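Local coordinates for protein putative oxidoreductase molybdopterin-binding subunit (Sulfolobus tokodaii, PDB 4ZOH) that probably serves as the molybdenum-bearing catalytic subunit of an oxidoreductase of the xanthine dehydrogenase and aldehyde oxidase family, holding pterin cytosine dinucleotide, at residues Thr185-Arg193 with Asp471-Trp482. Residues are numbered along the deposited sequence; the frame is centred on the assembly and turned at random.
Sequences TQSAHYLRR and DTEIIEDGIGTW. With MCN (pterin cytosine dinucleotide), chain D.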
loop_
_atom_site.group_PDB
_atom_site.type_symbol
_atom_site.label_atom_id
_atom_site.label_comp_id
_atom_site.label_asym_id
_atom_site.label_seq_id
_atom_site.Cartn_x
_atom_site.Cartn_y
_atom_site.Cartn_z
ATOM N N THR A 185 -1.434 -4.982 -16.471
ATOM C CA THR A 185 -0.992 -4.683 -17.821
ATOM C C THR A 185 0.108 -5.682 -18.222
ATOM O O THR A 185 0.651 -6.352 -17.321
ATOM C CB THR A 185 -0.444 -3.230 -17.909
ATOM O OG1 THR A 185 -0.148 -2.919 -19.261
ATOM C CG2 THR A 185 0.802 -3.031 -17.067
ATOM N N GLN A 186 0.484 -5.716 -19.511
ATOM C CA GLN A 186 1.596 -6.603 -19.982
ATOM C C GLN A 186 2.993 -5.979 -19.907
ATOM O O GLN A 186 4.007 -6.648 -20.124
ATOM C CB GLN A 186 1.322 -7.196 -21.372
ATOM C CG GLN A 186 0.093 -8.074 -21.358
ATOM C CD GLN A 186 -0.181 -8.772 -22.676
ATOM O OE1 GLN A 186 -1.349 -8.930 -23.060
ATOM N NE2 GLN A 186 0.856 -9.144 -23.378
ATOM N N SER A 187 3.060 -4.692 -19.554
ATOM C CA SER A 187 4.346 -4.034 -19.461
ATOM C C SER A 187 4.177 -2.726 -18.728
ATOM O O SER A 187 3.507 -1.845 -19.252
ATOM C CB SER A 187 4.903 -3.691 -20.869
ATOM O OG SER A 187 6.157 -3.014 -20.776
ATOM N N ALA A 188 4.861 -2.562 -17.606
ATOM C CA ALA A 188 4.807 -1.262 -16.888
ATOM C C ALA A 188 5.435 -0.102 -17.761
ATOM O O ALA A 188 4.901 0.967 -17.815
ATOM C CB ALA A 188 5.481 -1.354 -15.537
ATOM N N HIS A 189 6.518 -0.377 -18.474
ATOM C CA HIS A 189 7.299 0.648 -19.133
ATOM C C HIS A 189 6.577 1.158 -20.363
ATOM O O HIS A 189 6.581 2.377 -20.593
ATOM C CB HIS A 189 8.694 0.103 -19.449
ATOM C CG HIS A 189 9.305 -0.641 -18.297
ATOM N ND1 HIS A 189 9.934 0.004 -17.247
ATOM C CD2 HIS A 189 9.387 -1.973 -18.027
ATOM C CE1 HIS A 189 10.379 -0.903 -16.380
ATOM N NE2 HIS A 189 10.068 -2.108 -16.830
ATOM N N TYR A 190 5.895 0.256 -21.073
ATOM C CA TYR A 190 5.081 0.613 -22.234
ATOM C C TYR A 190 3.797 1.370 -21.856
ATOM O O TYR A 190 3.479 2.408 -22.444
ATOM C CB TYR A 190 4.766 -0.616 -23.100
ATOM C CG TYR A 190 3.962 -0.308 -24.325
ATOM C CD1 TYR A 190 4.436 0.591 -25.307
ATOM C CD2 TYR A 190 2.744 -0.940 -24.526
ATOM C CE1 TYR A 190 3.664 0.870 -26.442
ATOM C CE2 TYR A 190 1.967 -0.685 -25.645
ATOM C CZ TYR A 190 2.445 0.207 -26.602
ATOM O OH TYR A 190 1.624 0.427 -27.662
ATOM N N LEU A 191 3.104 0.899 -20.822
ATOM C CA LEU A 191 1.998 1.663 -20.264
ATOM C C LEU A 191 2.490 3.072 -19.793
ATOM O O LEU A 191 1.834 4.055 -20.011
ATOM C CB LEU A 191 1.242 0.887 -19.177
ATOM C CG LEU A 191 0.139 1.640 -18.438
ATOM C CD1 LEU A 191 -0.931 1.927 -19.534
ATOM C CD2 LEU A 191 -0.477 0.739 -17.384
ATOM N N ARG A 192 3.645 3.162 -19.171
ATOM C CA ARG A 192 4.097 4.469 -18.810
ATOM C C ARG A 192 4.253 5.413 -20.058
ATOM O O ARG A 192 3.791 6.561 -20.026
ATOM C CB ARG A 192 5.418 4.393 -18.094
ATOM C CG ARG A 192 5.808 5.751 -17.558
ATOM C CD ARG A 192 7.179 5.728 -16.931
ATOM N NE ARG A 192 7.689 7.091 -17.023
ATOM C CZ ARG A 192 8.330 7.585 -18.097
ATOM N NH1 ARG A 192 8.591 6.800 -19.164
ATOM N NH2 ARG A 192 8.710 8.885 -18.103
ATOM N N ARG A 193 4.889 4.907 -21.123
ATOM C CA ARG A 193 5.022 5.667 -22.346
ATOM C C ARG A 193 3.656 6.080 -22.882
ATOM O O ARG A 193 3.500 7.207 -23.316
ATOM C CB ARG A 193 5.813 4.925 -23.371
ATOM C CG ARG A 193 7.287 4.994 -23.135
ATOM C CD ARG A 193 8.055 4.344 -24.294
ATOM N NE ARG A 193 7.826 2.872 -24.395
ATOM C CZ ARG A 193 8.471 1.936 -23.666
ATOM N NH1 ARG A 193 9.340 2.261 -22.713
ATOM N NH2 ARG A 193 8.231 0.652 -23.882
ATOM N N ASP A 471 8.245 -2.453 -12.194
ATOM C CA ASP A 471 8.239 -1.124 -11.587
ATOM C C ASP A 471 9.174 -0.237 -12.391
ATOM O O ASP A 471 10.354 -0.555 -12.543
ATOM C CB ASP A 471 8.670 -1.155 -10.119
ATOM C CG ASP A 471 8.557 0.202 -9.398
ATOM O OD1 ASP A 471 8.364 1.292 -9.992
ATOM O OD2 ASP A 471 8.685 0.186 -8.171
ATOM N N THR A 472 8.638 0.859 -12.928
ATOM C CA THR A 472 9.439 1.772 -13.788
ATOM C C THR A 472 10.531 2.420 -12.958
ATOM O O THR A 472 11.491 3.029 -13.522
ATOM C CB THR A 472 8.551 2.842 -14.480
ATOM O OG1 THR A 472 7.921 3.620 -13.470
ATOM C CG2 THR A 472 7.467 2.211 -15.341
ATOM N N GLU A 473 10.474 2.274 -11.627
ATOM C CA GLU A 473 11.562 2.875 -10.801
ATOM C C GLU A 473 12.748 1.971 -10.425
ATOM O O GLU A 473 13.770 2.450 -9.843
ATOM C CB GLU A 473 11.004 3.453 -9.533
ATOM C CG GLU A 473 10.342 4.812 -9.774
ATOM C CD GLU A 473 10.242 5.692 -8.535
ATOM O OE1 GLU A 473 11.038 5.489 -7.559
ATOM O OE2 GLU A 473 9.366 6.604 -8.570
ATOM N N ILE A 474 12.636 0.675 -10.714
ATOM C CA ILE A 474 13.708 -0.244 -10.291
ATOM C C ILE A 474 14.604 -0.636 -11.496
ATOM O O ILE A 474 15.544 -1.428 -11.342
ATOM C CB ILE A 474 13.162 -1.499 -9.581
ATOM C CG1 ILE A 474 12.356 -2.323 -10.572
ATOM C CG2 ILE A 474 12.350 -1.137 -8.336
ATOM C CD1 ILE A 474 11.777 -3.600 -9.997
ATOM N N ILE A 475 14.240 -0.174 -12.708
ATOM C CA ILE A 475 15.054 -0.433 -13.906
ATOM C C ILE A 475 14.921 0.741 -14.887
ATOM O O ILE A 475 13.848 1.412 -14.950
ATOM C CB ILE A 475 14.723 -1.808 -14.556
ATOM C CG1 ILE A 475 15.816 -2.250 -15.590
ATOM C CG2 ILE A 475 13.299 -1.884 -15.078
ATOM C CD1 ILE A 475 15.644 -3.653 -16.152
ATOM N N GLU A 476 15.990 0.985 -15.638
ATOM C CA GLU A 476 16.021 2.094 -16.600
ATOM C C GLU A 476 14.777 2.111 -17.502
ATOM O O GLU A 476 14.165 3.145 -17.653
ATOM C CB GLU A 476 17.305 2.100 -17.437
ATOM C CG GLU A 476 17.388 3.288 -18.380
ATOM C CD GLU A 476 18.672 3.375 -19.237
ATOM O OE1 GLU A 476 19.412 2.368 -19.355
ATOM O OE2 GLU A 476 18.992 4.512 -19.703
ATOM N N ASP A 477 14.375 0.975 -18.076
ATOM C CA ASP A 477 13.301 0.959 -19.039
ATOM C C ASP A 477 13.027 -0.487 -19.441
ATOM O O ASP A 477 13.593 -1.423 -18.879
ATOM C CB ASP A 477 13.632 1.824 -20.310
ATOM C CG ASP A 477 12.415 2.570 -20.844
ATOM O OD1 ASP A 477 12.470 3.782 -21.105
ATOM O OD2 ASP A 477 11.366 1.957 -21.019
ATOM N N GLY A 478 12.123 -0.665 -20.380
ATOM C CA GLY A 478 11.837 -2.005 -20.866
ATOM C C GLY A 478 10.898 -1.926 -22.025
ATOM O O GLY A 478 10.258 -0.878 -22.284
ATOM N N ILE A 479 10.789 -3.061 -22.713
ATOM C CA ILE A 479 9.782 -3.176 -23.721
ATOM C C ILE A 479 8.534 -3.882 -23.217
ATOM O O ILE A 479 7.472 -3.245 -23.135
ATOM C CB ILE A 479 10.356 -3.699 -25.098
ATOM C CG1 ILE A 479 11.284 -2.613 -25.687
ATOM C CG2 ILE A 479 9.207 -4.114 -26.053
ATOM C CD1 ILE A 479 10.534 -1.378 -26.260
ATOM N N GLY A 480 8.623 -5.198 -22.957
ATOM C CA GLY A 480 7.453 -5.909 -22.420
ATOM C C GLY A 480 7.405 -7.400 -22.762
ATOM O O GLY A 480 8.349 -7.915 -23.330
ATOM N N THR A 481 6.313 -8.076 -22.357
ATOM C CA THR A 481 6.087 -9.498 -22.572
ATOM C C THR A 481 4.906 -9.627 -23.493
ATOM O O THR A 481 3.798 -9.281 -23.159
ATOM C CB THR A 481 5.882 -10.264 -21.218
ATOM O OG1 THR A 481 7.137 -10.294 -20.515
ATOM C CG2 THR A 481 5.336 -11.695 -21.415
ATOM N N TRP A 482 5.226 -10.088 -24.705
ATOM C CA TRP A 482 4.306 -10.335 -25.846
ATOM C C TRP A 482 5.203 -10.837 -27.013
ATOM O O TRP A 482 6.427 -10.830 -26.895
ATOM C CB TRP A 482 3.542 -9.063 -26.273
ATOM C CG TRP A 482 4.428 -7.814 -26.446
ATOM C CD1 TRP A 482 5.454 -7.630 -27.366
ATOM C CD2 TRP A 482 4.407 -6.615 -25.630
ATOM N NE1 TRP A 482 6.029 -6.368 -27.178
ATOM C CE2 TRP A 482 5.387 -5.731 -26.139
ATOM C CE3 TRP A 482 3.608 -6.181 -24.555
ATOM C CZ2 TRP A 482 5.579 -4.432 -25.610
ATOM C CZ3 TRP A 482 3.830 -4.913 -24.025
ATOM C CH2 TRP A 482 4.781 -4.045 -24.566
HETATM N N1 MCN D . 10.873 -21.186 -22.824
HETATM C C2 MCN D . 12.039 -21.929 -22.741
HETATM N N3 MCN D . 12.811 -22.173 -23.846
HETATM C C4 MCN D . 12.391 -21.661 -25.068
HETATM C C5 MCN D . 11.219 -20.913 -25.168
HETATM C C6 MCN D . 10.457 -20.647 -24.029
HETATM O O2 MCN D . 12.454 -22.404 -21.679
HETATM N N4 MCN D . 13.145 -21.904 -26.119
HETATM C "C1'" MCN D . 10.127 -20.957 -21.585
HETATM C C2D MCN D . 10.582 -19.641 -20.950
HETATM O "O2'" MCN D . 11.596 -19.811 -20.007
HETATM C "C3'" MCN D . 9.352 -19.199 -20.202
HETATM C C4D MCN D . 8.342 -19.463 -21.239
HETATM O O4D MCN D . 8.758 -20.761 -21.849
HETATM O "O3'" MCN D . 9.089 -19.957 -19.072
HETATM C "C5'" MCN D . 8.648 -18.197 -22.017
HETATM O "O5'" MCN D . 8.118 -18.223 -23.214
HETATM P PA MCN D . 8.504 -17.156 -24.376
HETATM O O1A MCN D . 9.694 -16.344 -24.233
HETATM O O2A MCN D . 8.323 -18.084 -25.545
HETATM O O3A MCN D . 7.060 -16.290 -24.277
HETATM P PB MCN D . 6.875 -15.074 -23.233
HETATM O O1B MCN D . 7.371 -13.810 -23.917
HETATM O O2B MCN D . 7.404 -15.298 -21.884
HETATM O O3B MCN D . 5.350 -15.101 -23.124
HETATM C C10 MCN D . 4.462 -14.349 -23.997
HETATM C "C9'" MCN D . 3.368 -15.238 -24.536
HETATM C "C8'" MCN D . 2.318 -14.505 -25.186
HETATM S "S8'" MCN D . 2.699 -13.392 -26.492
HETATM C "C7'" MCN D . 1.001 -14.724 -24.918
HETATM S "S7'" MCN D . -0.324 -13.933 -25.814
HETATM C "C6'" MCN D . 0.562 -15.728 -23.968
HETATM C C7 MCN D . 1.714 -16.750 -23.690
HETATM O "O9'" MCN D . 2.879 -15.993 -23.433
HETATM N "N5'" MCN D . 0.004 -15.160 -22.742
HETATM C C4A MCN D . 0.057 -15.809 -21.493
HETATM N "N8'" MCN D . 1.391 -17.573 -22.483
HETATM C C4B MCN D . 0.745 -17.053 -21.401
HETATM N "N1'" MCN D . 0.799 -17.752 -20.264
HETATM C "C2'" MCN D . 0.233 -17.249 -19.169
HETATM N "N2'" MCN D . 0.322 -17.952 -18.060
HETATM N "N3'" MCN D . -0.484 -16.008 -19.165
HETATM C "C4'" MCN D . -0.600 -15.264 -20.362
HETATM O "O4'" MCN D . -1.243 -14.174 -20.373
HETATM O O HOH W 1 10.148 4.933 -21.678
#
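Gln186 reaches Thr481 with its amide: Gln186 NE2 donates to Thr481 O at 3.0 Å, and that oxygen lies in the amide plane; with OE1 accepting from Lys218 N, both ends of the amide are engaged, which should fix its rotation. Ser187 is the N-cap of helix 188-199. With OG anti to the backbone N (chi1 179°), its hydroxyl accepts from Tyr190 N and Ser187 OG donates to Ile479 O at 2.7 Å, standing above that carbonyl's plane; the cap thereby ties the helix start to the loop. Ala188 CB rests against Thr472 CG2. His189 lays one ring face over the Asp477-Gly478 peptide, Gly478 N standing 3.5 Å above the ring plane, and His189 CE1 meets Ile475 CG2 at 3.3 Å. Tyr190 offers its ring face to the edge of Trp482, an offset edge-to-face pair with planes at 74° and Tyr190 CD2 3.7 Å from Trp482 CH2. Arg192 crosses Thr472 at a slant, CD against CG2, and its NH1 goes on to a salt bridge with Asp430 of the second subunit. Arg193, bent at chi3 (-66°), grips Gly478 O end-on with NH1 and NH2, the latter at 3.0 Å, the oxygen near the guanidinium plane. Arg193 NH1 also forms a salt bridge with Asp477 OD2 at 2.7 Å, though as a hydrogen bond it is weak, being strongly bent, and a water joins NH1 to Asp477 OD1. A leucine in its place would probably leave Gly478 O without these two donors and the Asp477 carboxylate without this positive mate. The contact joins the first turns of helix 188-199 to the loop between strand 465-468 and helix 486-512, whose Thr481 and Trp482 line the pterin cytosine dinucleotide pocket, Trp482 CA 3.5 Å from MCN S8', consistent with the molybdenum-cofactor site of xanthine dehydrogenase-family enzymes.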